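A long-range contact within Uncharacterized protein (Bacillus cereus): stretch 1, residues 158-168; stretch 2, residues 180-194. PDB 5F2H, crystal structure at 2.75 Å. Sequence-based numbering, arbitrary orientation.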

# COMPACT_ATOMS: atom_id res chain seq x y z
N TYR B 158 5.13 3.99 -4.89
CA TYR B 158 5.28 3.44 -6.24
C TYR B 158 6.63 2.84 -6.54
O TYR B 158 7.65 3.47 -6.32
CB TYR B 158 5.05 4.50 -7.33
CG TYR B 158 3.61 4.83 -7.64
CD1 TYR B 158 2.93 5.80 -6.93
CD2 TYR B 158 2.95 4.20 -8.70
CE1 TYR B 158 1.61 6.10 -7.23
CE2 TYR B 158 1.64 4.48 -9.01
CZ TYR B 158 0.98 5.44 -8.27
OH TYR B 158 -0.33 5.74 -8.56
N THR B 159 6.62 1.63 -7.10
CA THR B 159 7.84 0.94 -7.50
C THR B 159 8.22 1.65 -8.79
O THR B 159 7.39 1.80 -9.68
CB THR B 159 7.58 -0.54 -7.78
OG1 THR B 159 7.17 -1.18 -6.55
CG2 THR B 159 8.83 -1.23 -8.33
N LEU B 160 9.46 2.08 -8.92
CA LEU B 160 9.89 2.82 -10.11
C LEU B 160 10.70 1.99 -11.07
O LEU B 160 11.76 1.49 -10.73
CB LEU B 160 10.71 4.05 -9.68
CG LEU B 160 11.36 4.96 -10.72
CD1 LEU B 160 10.37 5.51 -11.73
CD2 LEU B 160 12.10 6.10 -10.01
N ALA B 161 10.20 1.89 -12.29
CA ALA B 161 10.87 1.14 -13.32
C ALA B 161 11.42 2.16 -14.29
O ALA B 161 10.70 3.05 -14.73
CB ALA B 161 9.88 0.26 -14.03
N LEU B 162 12.71 2.08 -14.58
CA LEU B 162 13.34 3.00 -15.52
C LEU B 162 13.90 2.16 -16.66
O LEU B 162 14.93 1.52 -16.49
CB LEU B 162 14.44 3.83 -14.85
CG LEU B 162 14.02 4.75 -13.70
CD1 LEU B 162 15.22 5.48 -13.11
CD2 LEU B 162 12.98 5.76 -14.15
N PRO B 163 13.22 2.15 -17.81
CA PRO B 163 13.70 1.37 -18.95
C PRO B 163 14.73 2.15 -19.75
O PRO B 163 14.70 3.36 -19.76
CB PRO B 163 12.44 1.16 -19.80
CG PRO B 163 11.29 1.49 -18.90
CD PRO B 163 11.83 2.57 -18.02
N GLN B 164 15.64 1.44 -20.38
CA GLN B 164 16.66 2.06 -21.19
C GLN B 164 16.56 1.47 -22.60
O GLN B 164 16.50 0.24 -22.78
CB GLN B 164 18.04 1.80 -20.61
CG GLN B 164 19.14 2.67 -21.20
CD GLN B 164 20.49 2.37 -20.56
OE1 GLN B 164 21.03 3.19 -19.83
NE2 GLN B 164 20.96 1.16 -20.74
N SER B 165 16.57 2.35 -23.61
CA SER B 165 16.46 1.92 -24.98
C SER B 165 17.70 1.18 -25.45
O SER B 165 18.81 1.48 -25.03
CB SER B 165 16.23 3.11 -25.91
OG SER B 165 16.22 2.70 -27.27
N SER B 166 17.49 0.23 -26.33
CA SER B 166 18.59 -0.52 -26.88
C SER B 166 19.29 0.26 -27.99
O SER B 166 20.41 -0.07 -28.36
CB SER B 166 18.06 -1.81 -27.48
OG SER B 166 17.08 -1.51 -28.45
N GLN B 167 18.67 1.33 -28.48
CA GLN B 167 19.24 2.12 -29.58
C GLN B 167 20.31 3.07 -29.06
O GLN B 167 20.03 4.21 -28.67
CB GLN B 167 18.11 2.88 -30.29
CG GLN B 167 16.94 2.00 -30.75
CD GLN B 167 15.73 2.83 -31.17
OE1 GLN B 167 15.85 3.83 -31.88
NE2 GLN B 167 14.54 2.42 -30.71
N ILE B 168 21.56 2.62 -29.14
CA ILE B 168 22.73 3.38 -28.67
C ILE B 168 23.31 4.28 -29.77
O ILE B 168 23.48 3.86 -30.90
CB ILE B 168 23.80 2.40 -28.09
CG1 ILE B 168 24.86 3.14 -27.28
CG2 ILE B 168 24.43 1.55 -29.19
CD1 ILE B 168 25.88 2.22 -26.67
N GLN B 180 9.25 1.85 -32.87
CA GLN B 180 8.64 0.52 -32.85
C GLN B 180 9.33 -0.34 -31.84
O GLN B 180 8.68 -0.91 -30.98
CB GLN B 180 8.67 -0.12 -34.22
CG GLN B 180 7.81 0.62 -35.22
CD GLN B 180 6.35 0.66 -34.81
OE1 GLN B 180 5.91 -0.15 -33.98
NE2 GLN B 180 5.58 1.55 -35.42
N ARG B 181 10.66 -0.42 -31.96
CA ARG B 181 11.45 -1.21 -31.02
C ARG B 181 11.12 -0.69 -29.62
O ARG B 181 10.94 -1.46 -28.69
CB ARG B 181 12.92 -1.06 -31.32
CG ARG B 181 13.31 -1.60 -32.68
CD ARG B 181 14.71 -1.20 -33.07
NE ARG B 181 15.72 -1.61 -32.10
CZ ARG B 181 17.02 -1.35 -32.25
NH1 ARG B 181 17.46 -0.72 -33.34
NH2 ARG B 181 17.90 -1.74 -31.33
N GLY B 182 10.99 0.62 -29.50
CA GLY B 182 10.65 1.24 -28.24
C GLY B 182 9.36 0.69 -27.68
O GLY B 182 9.32 0.23 -26.55
N LYS B 183 8.30 0.75 -28.46
CA LYS B 183 7.02 0.24 -28.02
C LYS B 183 7.15 -1.23 -27.63
O LYS B 183 6.56 -1.66 -26.65
CB LYS B 183 6.01 0.31 -29.15
CG LYS B 183 4.61 -0.17 -28.79
CD LYS B 183 3.74 -0.32 -30.02
CE LYS B 183 4.29 -1.41 -30.93
NZ LYS B 183 3.45 -1.64 -32.14
N GLU B 184 7.90 -1.99 -28.43
CA GLU B 184 8.10 -3.42 -28.19
C GLU B 184 8.76 -3.66 -26.87
O GLU B 184 8.24 -4.39 -26.05
CB GLU B 184 8.95 -4.07 -29.27
CG GLU B 184 8.34 -4.03 -30.66
CD GLU B 184 9.28 -4.55 -31.72
OE1 GLU B 184 10.32 -5.13 -31.36
OE2 GLU B 184 8.97 -4.36 -32.92
N GLU B 185 9.92 -3.04 -26.68
CA GLU B 185 10.68 -3.15 -25.43
C GLU B 185 9.81 -2.76 -24.27
O GLU B 185 9.66 -3.52 -23.33
CB GLU B 185 11.93 -2.28 -25.46
CG GLU B 185 12.92 -2.70 -26.54
CD GLU B 185 14.13 -1.80 -26.63
OE1 GLU B 185 14.43 -1.08 -25.62
OE2 GLU B 185 14.80 -1.85 -27.69
N LEU B 186 9.18 -1.59 -24.36
CA LEU B 186 8.30 -1.13 -23.31
C LEU B 186 7.28 -2.19 -22.93
O LEU B 186 6.93 -2.32 -21.76
CB LEU B 186 7.61 0.19 -23.67
CG LEU B 186 6.74 0.74 -22.52
CD1 LEU B 186 7.48 0.76 -21.18
CD2 LEU B 186 6.17 2.13 -22.80
N LYS B 187 6.83 -2.96 -23.90
CA LYS B 187 5.85 -4.01 -23.65
C LYS B 187 6.54 -5.17 -22.94
O LYS B 187 6.03 -5.69 -21.96
CB LYS B 187 5.25 -4.48 -24.97
CG LYS B 187 4.16 -5.51 -24.84
CD LYS B 187 3.65 -5.81 -26.23
CE LYS B 187 2.29 -6.48 -26.20
NZ LYS B 187 1.80 -6.75 -27.58
N GLU B 188 7.71 -5.54 -23.45
CA GLU B 188 8.49 -6.63 -22.88
C GLU B 188 8.73 -6.38 -21.41
O GLU B 188 8.49 -7.26 -20.59
CB GLU B 188 9.84 -6.80 -23.59
CG GLU B 188 9.79 -7.10 -25.09
CD GLU B 188 9.12 -8.42 -25.44
OE1 GLU B 188 8.66 -9.13 -24.51
OE2 GLU B 188 9.08 -8.79 -26.64
N HIS B 189 9.21 -5.19 -21.06
CA HIS B 189 9.45 -4.87 -19.66
C HIS B 189 8.17 -4.96 -18.86
O HIS B 189 8.14 -5.55 -17.78
CB HIS B 189 10.06 -3.49 -19.46
CG HIS B 189 11.44 -3.35 -20.00
ND1 HIS B 189 11.76 -2.48 -21.02
CD2 HIS B 189 12.58 -4.02 -19.70
CE1 HIS B 189 13.05 -2.59 -21.30
NE2 HIS B 189 13.56 -3.52 -20.52
N TYR B 190 7.12 -4.33 -19.37
CA TYR B 190 5.81 -4.33 -18.71
C TYR B 190 5.23 -5.74 -18.54
O TYR B 190 4.76 -6.08 -17.46
CB TYR B 190 4.82 -3.44 -19.45
CG TYR B 190 3.39 -3.51 -18.94
CD1 TYR B 190 2.96 -2.71 -17.88
CD2 TYR B 190 2.47 -4.33 -19.56
CE1 TYR B 190 1.64 -2.76 -17.43
CE2 TYR B 190 1.15 -4.39 -19.12
CZ TYR B 190 0.74 -3.60 -18.06
OH TYR B 190 -0.58 -3.68 -17.64
N VAL B 191 5.25 -6.54 -19.59
CA VAL B 191 4.73 -7.90 -19.48
C VAL B 191 5.47 -8.64 -18.37
O VAL B 191 4.86 -9.09 -17.41
CB VAL B 191 4.82 -8.67 -20.82
CG1 VAL B 191 4.54 -10.14 -20.60
CG2 VAL B 191 3.86 -8.06 -21.83
N LYS B 192 6.78 -8.71 -18.49
CA LYS B 192 7.63 -9.36 -17.49
C LYS B 192 7.27 -8.93 -16.07
O LYS B 192 7.22 -9.76 -15.17
CB LYS B 192 9.08 -9.03 -17.79
CG LYS B 192 10.09 -9.54 -16.78
CD LYS B 192 11.50 -9.18 -17.27
CE LYS B 192 12.57 -9.53 -16.26
NZ LYS B 192 12.43 -8.74 -15.01
N PHE B 193 6.99 -7.65 -15.87
CA PHE B 193 6.64 -7.16 -14.55
C PHE B 193 5.31 -7.67 -14.04
O PHE B 193 5.22 -8.10 -12.90
CB PHE B 193 6.62 -5.63 -14.51
CG PHE B 193 6.27 -5.07 -13.14
CD1 PHE B 193 4.95 -4.91 -12.77
CD2 PHE B 193 7.27 -4.71 -12.24
CE1 PHE B 193 4.62 -4.39 -11.52
CE2 PHE B 193 6.95 -4.19 -11.00
CZ PHE B 193 5.63 -4.03 -10.63
N ILE B 194 4.26 -7.58 -14.84
CA ILE B 194 2.94 -8.05 -14.38
C ILE B 194 2.85 -9.58 -14.28
O ILE B 194 2.09 -10.08 -13.46
CB ILE B 194 1.75 -7.51 -15.22
CG1 ILE B 194 1.78 -8.06 -16.65
CG2 ILE B 194 1.71 -5.98 -15.19
CD1 ILE B 194 0.58 -7.64 -17.49
O HOH W 1 15.11 0.42 -28.52

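The contact centres on Glu-185, whose CA-to-CB bond points toward the other stretch, and whose m, t side chain brings the carboxylate to the loop after strand 158-164. Ser-166, in the p rotamer, donates from OG to Glu-185 OE2 at 2.4 Å, a very short hydrogen bond, and its backbone N makes a weak one to Glu-185 OE1 at 3.4 Å, so a single residue engages both carboxylate oxygens. One turn earlier on the helix, Arg-181 NH2 donates a weak hydrogen bond to Ser-166 OG at 3.0 Å. The small serine thus fits between an acid and a base, its hydroxyl acting as donor to one and acceptor to the other.

A water extends this network, donating to Glu-185 OE2 (2.4 Å) and to Ser-165 OG (2.8 Å) and accepting from Gln-167 NE2 (3.0 Å). Ser-165 OG also accepts from Gln-167 N at 3.1 Å, which ties the loop together. The aliphatic part of Gln-167 covers one face of the guanidinium, with CG 3.7 Å from Arg-181 CZ. Nearby, Ser-165 CA and Gly-182 CA lie 6.7 Å apart.

Along the strand the contact gives way to looser packing, without hydrogen bonds between the stretches. Pro-163, Leu-186 and Phe-193 are buried. The compact proline ring offers carbon surface to both helix neighbours, with CB 3.9 Å from His-189 ND1 and CG 4.5 Å from Leu-186 CD1, while the Thr-159 methyl CG2 gives Phe-193 CE2 an apolar contact at 4.4 Å. In all, 411 Å² is buried between the stretches, both sides summed.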